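PDB 6BJA: acetyl-CoA acetyltransferase A from Ascaris suum, which probably interconverts acetyl-CoA and acetoacetyl-CoA as a thiolase of lipid metabolism. Local coordinates for residues 265-268 and 269-272; 122-125 and 126-129; 303-306 and 307-311. One frame throughout, in Å; residues are numbered along the deposited sequence.

In the fold
The three contacts are local ones, each where a strand or helix begins or ends in the thiolase fold. Contacts 1 and 2 reach the same sheet, on the neighbouring strands 257-267 and 116-124, yet their centres lie about 34 Å apart. Both are mostly buried: contact 1 turns a strand into a helix through a serine N-cap, far from the catalytic and coenzyme A sites, whereas contact 2 leaves its strand by a tight 3-10 turn near coenzyme A and beside another subunit. Contact 3, in the C-terminal thiolase domain and across the chain's centre from contact 2, ends helix 298-310. It is half surface, with a glutamine pair on one flank and valine and leucines inside.

Contact 1. Residues 265-268 and 269-272; sequences LASG and EVVQ
Ala266 meets Val270 where strand 257-267 runs straight into helix 268-274, a strand-to-helix junction closed by a serine N-cap. The methyl CB of Ala266 touches Val270 CG1 at 3.9 Å, a side chain short enough to fit at close range beside the valine. Next, Ser267 occupies the N-cap. Its chi1 of 74° sets OG between the backbone N and the carbonyl carbon, facing the first turn, where it accepts from Val270 N at 3.2 Å with an N-H...O angle of 169°. The hydroxyl thus serves an amide of the first turn, which lacks the usual helical carbonyl partner four residues back; serine, short and polar, fits the task. Gly268 starts the helix, its O taking Gln272 N at 2.9 Å. The apolar faces of Val270 and Val271 turn inward, onto Ile116 and Leu276 and onto Tyr12 and Pro278 respectively, while Glu269, at the surface, reaches Arg115 in a salt bridge. The carbonyl O of Ser267 meanwhile receives Val271 N (3.1 Å), the donor lying in the carbonyl plane, and the methyl CG2 of Val271 lies against the same Ser267 O at 3.4 Å.

Contact 2. Residues 122-125 and 126-129; sequences SESM and SNAP
Ser124 and Asn127 join across a one-turn 3-10 segment that takes the chain off the end of strand 116-124. The side-chain bond runs from Asn127 ND2 to Ser124 OG, 2.9 Å long and fairly straight at 161°. The serine oxygen lies close to the amide plane of Asn127, as an N-H lying in that plane requires. With chi1 at -179° the hydroxyl swings away from the amide nitrogen of Ser124, to the side of the carbonyl carbon, where Asn127 lies. Asparagine suits this position because its amide has two N-H groups: ND2 also donates to Thr29 O, and the two bonds fix the rotation of the group.

The backbone bonds are i to i+3. Asn127 N donates to Ser124 O at 3.2 Å. Ala128 N does the same to Met125 O at 3.3 Å, and in both the donor stands well above the carbonyl plane, as the tight winding makes it do. Ala128 CB rests against the carbonyl oxygen of Met125, 3.6 Å away, and Ala128 O accepts from Arg134 NE of the second subunit.

The Met125 side chain is about 6 Å from the bound coenzyme A and about 6 Å from the side chain of His355, the predicted proton acceptor. It packs between Leu148 of helix 147-153 and Leu357 of helix 357-371, while Ser126 OG, bonded to Arg25 N and to Asp258, ties the turn to strand 257-267.

Contact 3. Residues 303-306 and 307-311; sequences VKQL and LSQSG
Gln305 and Gln309, one helical turn apart near the C-terminal end of helix 298-310, cross at about a right angle on the solvent-accessible flank beside strand 280-289, their amide planes 65° apart. Gln305 NE2 donates to Gln309 OE1 at 2.9 Å, nearly straight at 176°. The acceptor lies in the plane of the Gln305 amide, whereas the donor is tilted from the carbonyl plane of Gln309. A bend at chi2 (56°) turns the Gln305 amide along the helix toward its partner. Glutamine suits the second position because it can accept and donate at once: NE2 of Gln309 continues to Ser284 OG and Tyr285 O.

Val303 and Leu307 are arranged otherwise, side by side and pointing the same way, with CG1 of the valine 3.8 Å from CD1 of the leucine. Branched apolar chains suit this face, which is turned inward.

At the helix end Ser310 OG donates to Leu306 O at 2.9 Å, beside a weak bond of 3.3 Å from Ser310 N to the same oxygen. Serine thus adds a second donor to a last-turn carbonyl. Gly311, with the positive phi that glycine readily adopts, closes a Schellman motif.

Leu306 lies on strands 280-289 and 388-396 through Ala286, Ala391 and Leu393, and Val303 meets Phe333 and Leu337 of helix 327-337, setting this helix end against both the sheet and its neighbouring helix.

Contact 1. Residues 265-268 and 269-272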
loop_
_atom_site.group_PDB
_atom_site.type_symbol
_atom_site.label_atom_id
_atom_site.label_comp_id
_atom_site.label_asym_id
_atom_site.label_seq_id
_atom_site.Cartn_x
_atom_site.Cartn_y
_atom_site.Cartn_z
ATOM N N LEU A 265 13.773 17.542 35.832
ATOM C CA LEU A 265 14.434 17.021 37.015
ATOM C C LEU A 265 15.708 17.821 37.256
ATOM O O LEU A 265 16.380 18.217 36.306
ATOM C CB LEU A 265 14.775 15.534 36.843
ATOM C CG LEU A 265 13.639 14.630 36.366
ATOM C CD1 LEU A 265 14.147 13.223 36.091
ATOM C CD2 LEU A 265 12.529 14.569 37.371
ATOM N N ALA A 266 16.028 18.062 38.520
ATOM C CA ALA A 266 17.269 18.762 38.852
ATOM C C ALA A 266 17.900 18.216 40.140
ATOM O O ALA A 266 17.211 17.704 41.026
ATOM C CB ALA A 266 17.012 20.272 38.980
ATOM N N SER A 267 19.229 18.336 40.231
ATOM C CA SER A 267 19.945 17.865 41.401
ATOM C C SER A 267 19.738 18.787 42.599
ATOM O O SER A 267 19.354 19.947 42.445
ATOM C CB SER A 267 21.442 17.751 41.091
ATOM O OG SER A 267 22.025 19.039 41.041
ATOM N N GLY A 268 20.001 18.266 43.793
ATOM C CA GLY A 268 19.972 19.070 45.000
ATOM C C GLY A 268 20.898 20.272 44.904
ATOM O O GLY A 268 20.564 21.350 45.410
ATOM N N GLU A 269 22.045 20.114 44.241
ATOM C CA GLU A 269 22.992 21.222 44.105
ATOM C C GLU A 269 22.371 22.372 43.311
ATOM O O GLU A 269 22.477 23.524 43.710
ATOM C CB GLU A 269 24.296 20.762 43.444
ATOM C CG GLU A 269 25.413 21.801 43.512
ATOM C CD GLU A 269 26.765 21.258 43.040
ATOM O OE1 GLU A 269 27.732 21.288 43.835
ATOM O OE2 GLU A 269 26.864 20.808 41.875
ATOM N N VAL A 270 21.713 22.054 42.202
ATOM C CA VAL A 270 21.012 23.063 41.408
ATOM C C VAL A 270 19.951 23.788 42.228
ATOM O O VAL A 270 19.797 25.017 42.163
ATOM C CB VAL A 270 20.349 22.421 40.174
ATOM C CG1 VAL A 270 19.359 23.379 39.511
ATOM C CG2 VAL A 270 21.407 21.988 39.204
ATOM N N VAL A 271 19.179 23.020 42.975
ATOM C CA VAL A 271 18.129 23.586 43.791
ATOM C C VAL A 271 18.712 24.570 44.798
ATOM O O VAL A 271 18.218 25.681 44.940
ATOM C CB VAL A 271 17.356 22.469 44.497
ATOM C CG1 VAL A 271 16.399 23.026 45.518
ATOM C CG2 VAL A 271 16.619 21.647 43.456
ATOM N N GLN A 272 19.778 24.165 45.475
ATOM C CA GLN A 272 20.399 25.006 46.487
ATOM C C GLN A 272 20.965 26.279 45.860
ATOM O O GLN A 272 20.687 27.393 46.318
ATOM C CB GLN A 272 21.501 24.231 47.219
ATOM C CG GLN A 272 21.040 23.486 48.481
ATOM C CD GLN A 272 20.723 22.006 48.252
ATOM O OE1 GLN A 272 21.611 21.151 48.328
ATOM N NE2 GLN A 272 19.449 21.699 47.993
#

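Contact 2. Residues 122-125 and 126-129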
loop_
_atom_site.group_PDB
_atom_site.type_symbol
_atom_site.label_atom_id
_atom_site.label_comp_id
_atom_site.label_asym_id
_atom_site.label_seq_id
_atom_site.Cartn_x
_atom_site.Cartn_y
_atom_site.Cartn_z
ATOM N N SER A 122 5.648 10.977 24.757
ATOM C CA SER A 122 4.717 11.486 23.767
ATOM C C SER A 122 4.288 10.373 22.847
ATOM O O SER A 122 5.111 9.579 22.391
ATOM C CB SER A 122 5.335 12.596 22.927
ATOM O OG SER A 122 4.329 13.203 22.118
ATOM N N GLU A 123 2.999 10.319 22.554
ATOM C CA GLU A 123 2.498 9.308 21.653
ATOM C C GLU A 123 1.341 9.855 20.858
ATOM O O GLU A 123 0.407 10.436 21.424
ATOM C CB GLU A 123 2.062 8.054 22.420
ATOM C CG GLU A 123 1.959 6.822 21.534
ATOM C CD GLU A 123 3.323 6.186 21.256
ATOM O OE1 GLU A 123 4.024 5.866 22.245
ATOM O OE2 GLU A 123 3.673 5.977 20.069
ATOM N N SER A 124 1.420 9.694 19.540
ATOM C CA SER A 124 0.308 10.010 18.661
ATOM C C SER A 124 -0.137 8.723 18.000
ATOM O O SER A 124 0.339 8.361 16.917
ATOM C CB SER A 124 0.696 11.026 17.604
ATOM O OG SER A 124 -0.408 11.333 16.768
ATOM N N MET A 125 -1.055 8.029 18.645
ATOM C CA MET A 125 -1.502 6.774 18.095
ATOM C C MET A 125 -2.362 7.015 16.854
ATOM O O MET A 125 -2.430 6.169 15.957
ATOM C CB MET A 125 -2.216 5.971 19.173
ATOM C CG MET A 125 -1.296 5.692 20.349
ATOM S SD MET A 125 -1.967 4.741 21.735
ATOM C CE MET A 125 -1.930 3.038 21.105
ATOM N N SER A 126 -2.949 8.209 16.759
ATOM C CA SER A 126 -3.684 8.610 15.569
ATOM C C SER A 126 -2.857 8.562 14.298
ATOM O O SER A 126 -3.402 8.411 13.213
ATOM C CB SER A 126 -4.212 10.028 15.732
ATOM O OG SER A 126 -5.214 10.088 16.739
ATOM N N ASN A 127 -1.550 8.769 14.426
ATOM C CA ASN A 127 -0.687 8.854 13.257
ATOM C C ASN A 127 0.207 7.637 13.043
ATOM O O ASN A 127 1.085 7.651 12.172
ATOM C CB ASN A 127 0.154 10.112 13.364
ATOM C CG ASN A 127 -0.657 11.330 13.053
ATOM O OD1 ASN A 127 -1.082 11.511 11.915
ATOM N ND2 ASN A 127 -0.912 12.157 14.057
ATOM N N ALA A 128 -0.025 6.569 13.794
ATOM C CA ALA A 128 0.681 5.313 13.554
ATOM C C ALA A 128 0.265 4.761 12.192
ATOM O O ALA A 128 -0.931 4.652 11.900
ATOM C CB ALA A 128 0.361 4.335 14.651
ATOM N N PRO A 129 1.235 4.398 11.341
ATOM C CA PRO A 129 0.885 4.006 9.977
ATOM C C PRO A 129 0.629 2.525 9.801
ATOM O O PRO A 129 0.624 1.776 10.773
ATOM C CB PRO A 129 2.124 4.415 9.193
ATOM C CG PRO A 129 3.249 4.077 10.159
ATOM C CD PRO A 129 2.693 4.507 11.519
#

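Contact 3. Residues 303-306 and 307-311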
loop_
_atom_site.group_PDB
_atom_site.type_symbol
_atom_site.label_atom_id
_atom_site.label_comp_id
_atom_site.label_asym_id
_atom_site.label_seq_id
_atom_site.Cartn_x
_atom_site.Cartn_y
_atom_site.Cartn_z
ATOM N N VAL A 303 6.565 -2.778 43.263
ATOM C CA VAL A 303 6.273 -1.999 44.465
ATOM C C VAL A 303 6.791 -2.703 45.729
ATOM O O VAL A 303 7.318 -2.049 46.622
ATOM C CB VAL A 303 4.765 -1.730 44.584
ATOM C CG1 VAL A 303 4.392 -1.219 45.990
ATOM C CG2 VAL A 303 4.342 -0.756 43.514
ATOM N N LYS A 304 6.670 -4.025 45.797
ATOM C CA LYS A 304 7.189 -4.749 46.959
ATOM C C LYS A 304 8.689 -4.478 47.116
ATOM O O LYS A 304 9.163 -4.194 48.213
ATOM C CB LYS A 304 6.903 -6.249 46.833
ATOM C CG LYS A 304 5.451 -6.563 47.073
ATOM C CD LYS A 304 5.126 -8.032 46.839
ATOM C CE LYS A 304 3.640 -8.247 46.915
ATOM N NZ LYS A 304 3.114 -7.732 48.211
ATOM N N GLN A 305 9.409 -4.485 45.998
ATOM C CA GLN A 305 10.838 -4.188 45.983
ATOM C C GLN A 305 11.088 -2.742 46.388
ATOM O O GLN A 305 11.932 -2.452 47.224
ATOM C CB GLN A 305 11.416 -4.461 44.598
ATOM C CG GLN A 305 12.905 -4.186 44.457
ATOM C CD GLN A 305 13.743 -4.942 45.469
ATOM O OE1 GLN A 305 13.545 -6.140 45.689
ATOM N NE2 GLN A 305 14.680 -4.242 46.099
ATOM N N LEU A 306 10.312 -1.839 45.802
ATOM C CA LEU A 306 10.425 -0.413 46.091
ATOM C C LEU A 306 10.285 -0.111 47.584
ATOM O O LEU A 306 11.080 0.622 48.165
ATOM C CB LEU A 306 9.358 0.343 45.301
ATOM C CG LEU A 306 9.338 1.869 45.372
ATOM C CD1 LEU A 306 10.549 2.457 44.675
ATOM C CD2 LEU A 306 8.063 2.412 44.751
ATOM N N LEU A 307 9.261 -0.689 48.203
ATOM C CA LEU A 307 8.958 -0.425 49.606
ATOM C C LEU A 307 9.998 -1.088 50.512
ATOM O O LEU A 307 10.440 -0.488 51.485
ATOM C CB LEU A 307 7.554 -0.915 49.944
ATOM C CG LEU A 307 6.378 -0.205 49.269
ATOM C CD1 LEU A 307 5.072 -0.864 49.691
ATOM C CD2 LEU A 307 6.345 1.264 49.631
ATOM N N SER A 308 10.387 -2.313 50.174
ATOM C CA SER A 308 11.410 -3.035 50.931
ATOM C C SER A 308 12.714 -2.247 51.023
ATOM O O SER A 308 13.231 -2.018 52.112
ATOM C CB SER A 308 11.690 -4.398 50.299
ATOM O OG SER A 308 12.701 -5.071 51.028
ATOM N N GLN A 309 13.229 -1.812 49.878
ATOM C CA GLN A 309 14.509 -1.114 49.838
ATOM C C GLN A 309 14.438 0.270 50.469
ATOM O O GLN A 309 15.470 0.866 50.792
ATOM C CB GLN A 309 15.007 -1.012 48.389
ATOM C CG GLN A 309 14.199 -0.096 47.477
ATOM C CD GLN A 309 14.484 -0.318 45.989
ATOM O OE1 GLN A 309 14.968 -1.378 45.582
ATOM N NE2 GLN A 309 14.177 0.684 45.171
ATOM N N SER A 310 13.221 0.782 50.636
ATOM C CA SER A 310 13.000 2.120 51.172
ATOM C C SER A 310 12.636 2.097 52.657
ATOM O O SER A 310 12.491 3.145 53.282
ATOM C CB SER A 310 11.895 2.818 50.367
ATOM O OG SER A 310 12.326 3.037 49.028
ATOM N N GLY A 311 12.486 0.900 53.211
ATOM C CA GLY A 311 12.133 0.743 54.609
ATOM C C GLY A 311 10.732 1.229 54.916
ATOM O O GLY A 311 10.445 1.666 56.034
#